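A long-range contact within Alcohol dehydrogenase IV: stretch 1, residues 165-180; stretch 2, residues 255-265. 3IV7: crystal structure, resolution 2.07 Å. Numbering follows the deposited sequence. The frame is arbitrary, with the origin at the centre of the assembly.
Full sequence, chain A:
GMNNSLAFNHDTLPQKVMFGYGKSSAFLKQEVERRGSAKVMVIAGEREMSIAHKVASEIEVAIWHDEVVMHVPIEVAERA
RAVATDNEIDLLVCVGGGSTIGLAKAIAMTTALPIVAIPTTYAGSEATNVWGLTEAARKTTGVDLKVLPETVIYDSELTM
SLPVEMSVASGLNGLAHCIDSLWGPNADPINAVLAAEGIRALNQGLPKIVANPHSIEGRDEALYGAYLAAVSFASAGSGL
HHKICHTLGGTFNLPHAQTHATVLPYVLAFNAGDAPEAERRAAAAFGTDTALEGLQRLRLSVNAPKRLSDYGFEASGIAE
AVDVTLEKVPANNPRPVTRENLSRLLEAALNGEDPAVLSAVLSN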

ATOM      1  N   GLU A 165      21.584  12.441 -17.045  1.00 27.86           N
ATOM      2  CA  GLU A 165      21.141  11.472 -18.068  1.00 30.57           C
ATOM      3  C   GLU A 165      20.705  10.145 -17.462  1.00 27.44           C
ATOM      4  O   GLU A 165      19.606   9.663 -17.741  1.00 27.08           O
ATOM      5  CB  GLU A 165      22.232  11.274 -19.137  1.00 31.52           C
ATOM      6  CG  GLU A 165      22.408  12.501 -19.972  1.00 46.22           C
ATOM      7  CD  GLU A 165      23.377  12.314 -21.150  1.00 56.04           C
ATOM      8  OE1 GLU A 165      24.070  11.271 -21.214  1.00 52.06           O
ATOM      9  OE2 GLU A 165      23.417  13.216 -22.017  1.00 56.58           O
HETATM   10  N   MSE A 166      21.534   9.572 -16.594  1.00 26.65           N
HETATM   11  CA  MSE A 166      21.147   8.340 -15.888  1.00 27.50           C
HETATM   12  C   MSE A 166      19.912   8.552 -14.993  1.00 30.08           C
HETATM   13  O   MSE A 166      19.035   7.686 -14.924  1.00 28.89           O
HETATM   14  CB  MSE A 166      22.319   7.807 -15.055  1.00 29.62           C
HETATM   15  CG  MSE A 166      22.003   6.572 -14.234  1.00 30.48           C
HETATM   16 SE   MSE A 166      21.328   5.032 -15.318  0.75 36.52          SE
HETATM   17  CE  MSE A 166      20.967   3.746 -13.808  1.00 34.30           C
ATOM     18  N   SER A 167      19.842   9.718 -14.331  1.00 26.79           N
ATOM     19  CA  SER A 167      18.739  10.038 -13.442  1.00 26.34           C
ATOM     20  C   SER A 167      17.430  10.043 -14.236  1.00 25.10           C
ATOM     21  O   SER A 167      16.403   9.505 -13.784  1.00 24.95           O
ATOM     22  CB  SER A 167      18.943  11.421 -12.784  1.00 25.23           C
ATOM     23  OG  SER A 167      20.108  11.491 -11.978  1.00 27.57           O
ATOM     24  N   VAL A 168      17.457  10.692 -15.398  1.00 26.35           N
ATOM     25  CA  VAL A 168      16.280  10.757 -16.273  1.00 26.36           C
ATOM     26  C   VAL A 168      15.909   9.353 -16.822  1.00 26.92           C
ATOM     27  O   VAL A 168      14.768   8.930 -16.729  1.00 25.72           O
ATOM     28  CB  VAL A 168      16.508  11.770 -17.434  1.00 29.43           C
ATOM     29  CG1 VAL A 168      15.409  11.681 -18.467  1.00 21.45           C
ATOM     30  CG2 VAL A 168      16.588  13.173 -16.884  1.00 27.86           C
ATOM     31  N   ALA A 169      16.881   8.640 -17.371  1.00 25.15           N
ATOM     32  CA  ALA A 169      16.602   7.327 -17.925  1.00 28.36           C
ATOM     33  C   ALA A 169      16.095   6.396 -16.854  1.00 26.52           C
ATOM     34  O   ALA A 169      15.102   5.689 -17.067  1.00 25.34           O
ATOM     35  CB  ALA A 169      17.821   6.744 -18.614  1.00 23.97           C
ATOM     36  N   SER A 170      16.748   6.403 -15.687  1.00 24.74           N
ATOM     37  CA  SER A 170      16.323   5.541 -14.579  1.00 24.07           C
ATOM     38  C   SER A 170      14.971   5.972 -14.062  1.00 25.90           C
ATOM     39  O   SER A 170      14.141   5.130 -13.709  1.00 27.30           O
ATOM     40  CB  SER A 170      17.352   5.519 -13.420  1.00 23.92           C
ATOM     41  OG  SER A 170      16.909   4.651 -12.369  1.00 23.90           O
ATOM     42  N   GLY A 171      14.728   7.271 -13.990  1.00 28.93           N
ATOM     43  CA  GLY A 171      13.380   7.757 -13.561  1.00 25.15           C
ATOM     44  C   GLY A 171      12.270   7.285 -14.494  1.00 27.98           C
ATOM     45  O   GLY A 171      11.163   6.949 -14.061  1.00 29.11           O
ATOM     46  N   LEU A 172      12.568   7.240 -15.784  1.00 29.70           N
ATOM     47  CA  LEU A 172      11.584   6.789 -16.765  1.00 26.12           C
ATOM     48  C   LEU A 172      11.415   5.280 -16.694  1.00 27.72           C
ATOM     49  O   LEU A 172      10.357   4.761 -17.038  1.00 28.78           O
ATOM     50  CB  LEU A 172      11.986   7.250 -18.166  1.00 26.79           C
ATOM     51  CG  LEU A 172      11.881   8.779 -18.362  1.00 26.39           C
ATOM     52  CD1 LEU A 172      12.528   9.198 -19.672  1.00 27.45           C
ATOM     53  CD2 LEU A 172      10.434   9.258 -18.319  1.00 32.80           C
ATOM     54  N   ASN A 173      12.463   4.571 -16.250  1.00 25.95           N
ATOM     55  CA  ASN A 173      12.349   3.132 -15.913  1.00 26.04           C
ATOM     56  C   ASN A 173      11.283   2.985 -14.808  1.00 27.46           C
ATOM     57  O   ASN A 173      10.335   2.175 -14.920  1.00 26.47           O
ATOM     58  CB  ASN A 173      13.696   2.651 -15.432  1.00 28.34           C
ATOM     59  CG  ASN A 173      13.749   1.152 -15.100  1.00 29.57           C
ATOM     60  OD1 ASN A 173      12.772   0.384 -15.231  1.00 32.02           O
ATOM     61  ND2 ASN A 173      14.883   0.753 -14.616  1.00 30.73           N
ATOM     62  N   GLY A 174      11.388   3.840 -13.796  1.00 25.50           N
ATOM     63  CA  GLY A 174      10.429   3.869 -12.694  1.00 27.70           C
ATOM     64  C   GLY A 174       9.047   4.222 -13.212  1.00 27.66           C
ATOM     65  O   GLY A 174       8.071   3.597 -12.839  1.00 31.11           O
ATOM     66  N   LEU A 175       8.990   5.161 -14.162  1.00 27.64           N
ATOM     67  CA  LEU A 175       7.736   5.543 -14.768  1.00 27.98           C
ATOM     68  C   LEU A 175       7.082   4.372 -15.537  1.00 30.23           C
ATOM     69  O   LEU A 175       5.859   4.226 -15.515  1.00 27.22           O
ATOM     70  CB  LEU A 175       7.916   6.756 -15.675  1.00 30.61           C
ATOM     71  CG  LEU A 175       6.647   7.521 -15.969  1.00 35.86           C
ATOM     72  CD1 LEU A 175       6.031   7.982 -14.668  1.00 34.70           C
ATOM     73  CD2 LEU A 175       6.923   8.762 -16.951  1.00 32.88           C
ATOM     74  N   ALA A 176       7.908   3.542 -16.185  1.00 24.92           N
ATOM     75  CA  ALA A 176       7.433   2.410 -16.915  1.00 26.24           C
ATOM     76  C   ALA A 176       6.808   1.397 -15.974  1.00 27.07           C
ATOM     77  O   ALA A 176       5.791   0.799 -16.310  1.00 27.21           O
ATOM     78  CB  ALA A 176       8.555   1.771 -17.690  1.00 24.01           C
ATOM     79  N   HIS A 177       7.416   1.213 -14.798  1.00 27.13           N
ATOM     80  CA  HIS A 177       6.850   0.325 -13.779  1.00 27.59           C
ATOM     81  C   HIS A 177       5.412   0.779 -13.496  1.00 29.48           C
ATOM     82  O   HIS A 177       4.503  -0.036 -13.439  1.00 29.48           O
ATOM     83  CB  HIS A 177       7.678   0.331 -12.478  1.00 26.34           C
ATOM     84  CG  HIS A 177       9.029  -0.313 -12.596  1.00 30.35           C
ATOM     85  ND1 HIS A 177       9.294  -1.339 -13.483  1.00 29.17           N
ATOM     86  CD2 HIS A 177      10.143  -0.178 -11.835  1.00 27.68           C
ATOM     87  CE1 HIS A 177      10.545  -1.742 -13.322  1.00 31.44           C
ATOM     88  NE2 HIS A 177      11.080  -1.060 -12.324  1.00 30.55           N
ATOM     89  N   CYS A 178       5.195   2.090 -13.392  1.00 29.62           N
ATOM     90  CA  CYS A 178       3.855   2.598 -13.131  1.00 26.09           C
ATOM     91  C   CYS A 178       2.934   2.337 -14.288  1.00 28.21           C
ATOM     92  O   CYS A 178       1.867   1.791 -14.123  1.00 28.76           O
ATOM     93  CB  CYS A 178       3.858   4.110 -12.888  1.00 28.37           C
ATOM     94  SG  CYS A 178       4.797   4.667 -11.530  1.00 28.10           S
ATOM     95  N   ILE A 179       3.323   2.808 -15.456  1.00 26.98           N
ATOM     96  CA  ILE A 179       2.431   2.791 -16.604  1.00 28.58           C
ATOM     97  C   ILE A 179       2.061   1.391 -17.092  1.00 27.72           C
ATOM     98  O   ILE A 179       0.897   1.085 -17.267  1.00 28.13           O
ATOM     99  CB  ILE A 179       2.956   3.694 -17.749  1.00 26.89           C
ATOM    100  CG1 ILE A 179       2.916   5.165 -17.266  1.00 31.37           C
ATOM    101  CG2 ILE A 179       2.055   3.507 -19.013  1.00 23.56           C
ATOM    102  CD1 ILE A 179       3.517   6.223 -18.226  1.00 31.20           C
ATOM    103  N   ASP A 180       3.047   0.530 -17.269  1.00 28.42           N
ATOM    104  CA  ASP A 180       2.764  -0.848 -17.712  1.00 27.04           C
ATOM    105  C   ASP A 180       1.858  -1.559 -16.690  1.00 29.07           C
ATOM    106  O   ASP A 180       0.983  -2.350 -17.069  1.00 28.80           O
ATOM    107  CB  ASP A 180       4.040  -1.603 -17.866  1.00 25.67           C
ATOM    108  CG  ASP A 180       3.954  -2.735 -18.870  1.00 31.15           C
ATOM    109  OD1 ASP A 180       3.156  -2.668 -19.859  1.00 26.04           O
ATOM    110  OD2 ASP A 180       4.799  -3.651 -18.720  1.00 25.77           O
ATOM    111  N   PRO A 255      21.321  -1.291 -23.012  1.00 34.37           N
ATOM    112  CA  PRO A 255      21.414  -0.729 -21.652  1.00 33.84           C
ATOM    113  C   PRO A 255      20.029  -0.626 -21.009  1.00 32.72           C
ATOM    114  O   PRO A 255      19.064  -0.239 -21.670  1.00 28.92           O
ATOM    115  CB  PRO A 255      22.051   0.649 -21.870  1.00 33.12           C
ATOM    116  CG  PRO A 255      22.085   0.858 -23.323  1.00 37.95           C
ATOM    117  CD  PRO A 255      21.984  -0.445 -24.006  1.00 32.69           C
ATOM    118  N   HIS A 256      19.960  -0.972 -19.730  1.00 30.32           N
ATOM    119  CA  HIS A 256      18.711  -1.150 -19.039  1.00 32.52           C
ATOM    120  C   HIS A 256      17.819   0.113 -18.953  1.00 31.10           C
ATOM    121  O   HIS A 256      16.752   0.109 -19.477  1.00 27.01           O
ATOM    122  CB  HIS A 256      18.970  -1.722 -17.645  1.00 34.57           C
ATOM    123  CG  HIS A 256      17.738  -1.869 -16.821  1.00 29.88           C
ATOM    124  ND1 HIS A 256      16.994  -3.026 -16.810  1.00 30.25           N
ATOM    125  CD2 HIS A 256      17.088  -0.992 -16.011  1.00 25.73           C
ATOM    126  CE1 HIS A 256      15.961  -2.877 -15.989  1.00 35.57           C
ATOM    127  NE2 HIS A 256      15.998  -1.655 -15.486  1.00 32.22           N
ATOM    128  N   ALA A 257      18.280   1.165 -18.270  1.00 30.25           N
ATOM    129  CA  ALA A 257      17.439   2.359 -18.041  1.00 28.77           C
ATOM    130  C   ALA A 257      17.017   3.029 -19.362  1.00 27.90           C
ATOM    131  O   ALA A 257      15.841   3.361 -19.556  1.00 26.51           O
ATOM    132  CB  ALA A 257      18.198   3.386 -17.109  1.00 29.82           C
ATOM    133  N   GLN A 258      17.973   3.181 -20.282  1.00 30.61           N
ATOM    134  CA  GLN A 258      17.702   3.762 -21.594  1.00 28.75           C
ATOM    135  C   GLN A 258      16.680   2.948 -22.407  1.00 27.83           C
ATOM    136  O   GLN A 258      15.890   3.516 -23.153  1.00 25.28           O
ATOM    137  CB  GLN A 258      18.984   3.906 -22.413  1.00 27.26           C
ATOM    138  CG  GLN A 258      19.919   5.018 -21.941  1.00 35.23           C
ATOM    139  CD  GLN A 258      20.673   4.665 -20.666  1.00 35.38           C
ATOM    140  OE1 GLN A 258      20.695   3.497 -20.230  1.00 32.17           O
ATOM    141  NE2 GLN A 258      21.258   5.675 -20.040  1.00 36.40           N
ATOM    142  N   THR A 259      16.731   1.628 -22.299  1.00 25.37           N
ATOM    143  CA  THR A 259      15.824   0.785 -23.058  1.00 23.97           C
ATOM    144  C   THR A 259      14.407   0.982 -22.521  1.00 24.42           C
ATOM    145  O   THR A 259      13.463   1.195 -23.280  1.00 26.18           O
ATOM    146  CB  THR A 259      16.226  -0.702 -22.976  1.00 26.26           C
ATOM    147  OG1 THR A 259      17.483  -0.892 -23.655  1.00 22.27           O
ATOM    148  CG2 THR A 259      15.177  -1.572 -23.622  1.00 26.17           C
ATOM    149  N   HIS A 260      14.272   0.943 -21.208  1.00 22.49           N
ATOM    150  CA  HIS A 260      12.989   1.197 -20.581  1.00 24.19           C
ATOM    151  C   HIS A 260      12.472   2.586 -20.972  1.00 25.28           C
ATOM    152  O   HIS A 260      11.339   2.720 -21.390  1.00 25.53           O
ATOM    153  CB  HIS A 260      13.095   1.083 -19.067  1.00 23.09           C
ATOM    154  CG  HIS A 260      13.018  -0.317 -18.575  1.00 33.33           C
ATOM    155  ND1 HIS A 260      11.823  -0.925 -18.270  1.00 29.73           N
ATOM    156  CD2 HIS A 260      13.977  -1.263 -18.415  1.00 33.62           C
ATOM    157  CE1 HIS A 260      12.053  -2.167 -17.882  1.00 36.63           C
ATOM    158  NE2 HIS A 260      13.349  -2.402 -17.977  1.00 33.78           N
ATOM    159  N   ALA A 261      13.348   3.597 -20.897  1.00 24.10           N
ATOM    160  CA  ALA A 261      12.969   4.950 -21.216  1.00 23.94           C
ATOM    161  C   ALA A 261      12.484   5.067 -22.632  1.00 24.20           C
ATOM    162  O   ALA A 261      11.447   5.683 -22.889  1.00 23.81           O
ATOM    163  CB  ALA A 261      14.138   5.923 -20.972  1.00 24.19           C
ATOM    164  N   THR A 262      13.207   4.443 -23.547  1.00 24.66           N
ATOM    165  CA  THR A 262      12.907   4.523 -24.968  1.00 24.81           C
ATOM    166  C   THR A 262      11.634   3.779 -25.352  1.00 26.33           C
ATOM    167  O   THR A 262      10.814   4.295 -26.095  1.00 25.47           O
ATOM    168  CB  THR A 262      14.068   3.984 -25.805  1.00 25.70           C
ATOM    169  OG1 THR A 262      15.253   4.729 -25.505  1.00 25.51           O
ATOM    170  CG2 THR A 262      13.750   4.076 -27.332  1.00 18.31           C
ATOM    171  N   VAL A 263      11.467   2.580 -24.818  1.00 25.28           N
ATOM    172  CA  VAL A 263      10.352   1.719 -25.198  1.00 24.12           C
ATOM    173  C   VAL A 263       8.986   2.194 -24.658  1.00 24.15           C
ATOM    174  O   VAL A 263       7.950   2.057 -25.343  1.00 22.98           O
ATOM    175  CB  VAL A 263      10.627   0.267 -24.763  1.00 22.23           C
ATOM    176  CG1 VAL A 263       9.376  -0.579 -24.893  1.00 23.64           C
ATOM    177  CG2 VAL A 263      11.772  -0.317 -25.604  1.00 23.43           C
ATOM    178  N   LEU A 264       8.993   2.771 -23.449  1.00 25.00           N
ATOM    179  CA  LEU A 264       7.768   3.178 -22.754  1.00 23.68           C
ATOM    180  C   LEU A 264       6.747   3.958 -23.589  1.00 25.13           C
ATOM    181  O   LEU A 264       5.591   3.560 -23.668  1.00 29.51           O
ATOM    182  CB  LEU A 264       8.120   3.949 -21.479  1.00 23.77           C
ATOM    183  CG  LEU A 264       6.930   4.537 -20.687  1.00 26.69           C
ATOM    184  CD1 LEU A 264       5.915   3.456 -20.304  1.00 26.25           C
ATOM    185  CD2 LEU A 264       7.442   5.297 -19.441  1.00 24.88           C
ATOM    186  N   PRO A 265       7.163   5.070 -24.225  1.00 25.00           N
ATOM    187  CA  PRO A 265       6.145   5.818 -24.976  1.00 24.41           C
ATOM    188  C   PRO A 265       5.492   5.035 -26.102  1.00 25.19           C
ATOM    189  O   PRO A 265       4.340   5.300 -26.451  1.00 27.76           O
ATOM    190  CB  PRO A 265       6.924   6.983 -25.541  1.00 26.38           C
ATOM    191  CG  PRO A 265       8.406   6.481 -25.541  1.00 24.11           C
ATOM    192  CD  PRO A 265       8.500   5.689 -24.329  1.00 19.51           C
TER

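Two helices, 165-180 and 256-265, pack against each other with their axes 7.5 Å apart at closest approach and their N-to-C directions 57° apart. Together they bury 596 Å². The backbones come nearest at Ser170 and Ala257, whose CA atoms are 4.8 Å apart; the CA atoms of Leu172 and Ala261 (5.0 Å) and of Asn173 and His260 (5.1 Å) are nearly as close. Both residues are small in the first pair, whereas each of the others includes a larger one.

Leu264 gives the most surface to the contact, 104 Å². Its CA-to-CB bond points toward the first helix, and with chi1 at 176° (t) and chi2 at 56° (p) its side chain fits as a knob into a hole formed by Leu172, Leu175, Ala176 and Ile179. The distances trace the socket: Leu264 CD1 lies 3.9 Å from Ile179 CB and 4.1 Å from Ala176 CB, while Leu264 CD2 lies 4.1 Å from Leu175 CB and 3.8 Å from Leu172 O. Leu264 CD2 also reaches to 3.7 Å from Ala176 N, so the methyl touches the backbone itself. Ala176 contributes both its methyl and its backbone to the wall of the hole, and the branched leucine fills the space.

Asn173, with 63 Å² covered, supplies the polar part. Its CA-to-CB bond points sideways, but chi1 at -178° (t) brings the amide close to two histidines. Asn173 ND2 donates to His256 NE2 over 2.8 Å; the N-H...acceptor angle of 124° makes this a weak hydrogen bond despite the short distance. The donor approaches the edge of the His256 ring, near its plane, where the nitrogen lone pair lies. Asn173 OD1 instead sits over one face of the His260 ring, 3.4 Å from His260 CG. It is not hydrogen-bonded to His260 ND1, which is satisfied elsewhere in the structure. Ala176 CB meets the edge of the same ring, 4.3 Å from His260 ND1.

Ala257, with 61 Å² covered, anchors the close crossing. Its CB points toward the first helix and lies 3.7 Å from Ala169 CB, 3.6 Å from Ser170 N and 4.0 Å from the selenium, SE, of Met166. The Ala169 O and Ala257 O atoms, 3.5 Å apart, are both acceptors and form no bond with each other; each receives a backbone hydrogen bond within its own helix, from Asn173 N and Ala261 N respectively. One turn on, Ala261 CB packs 3.8 Å from Leu172 CB, continuing the apolar contact toward the Leu264 socket.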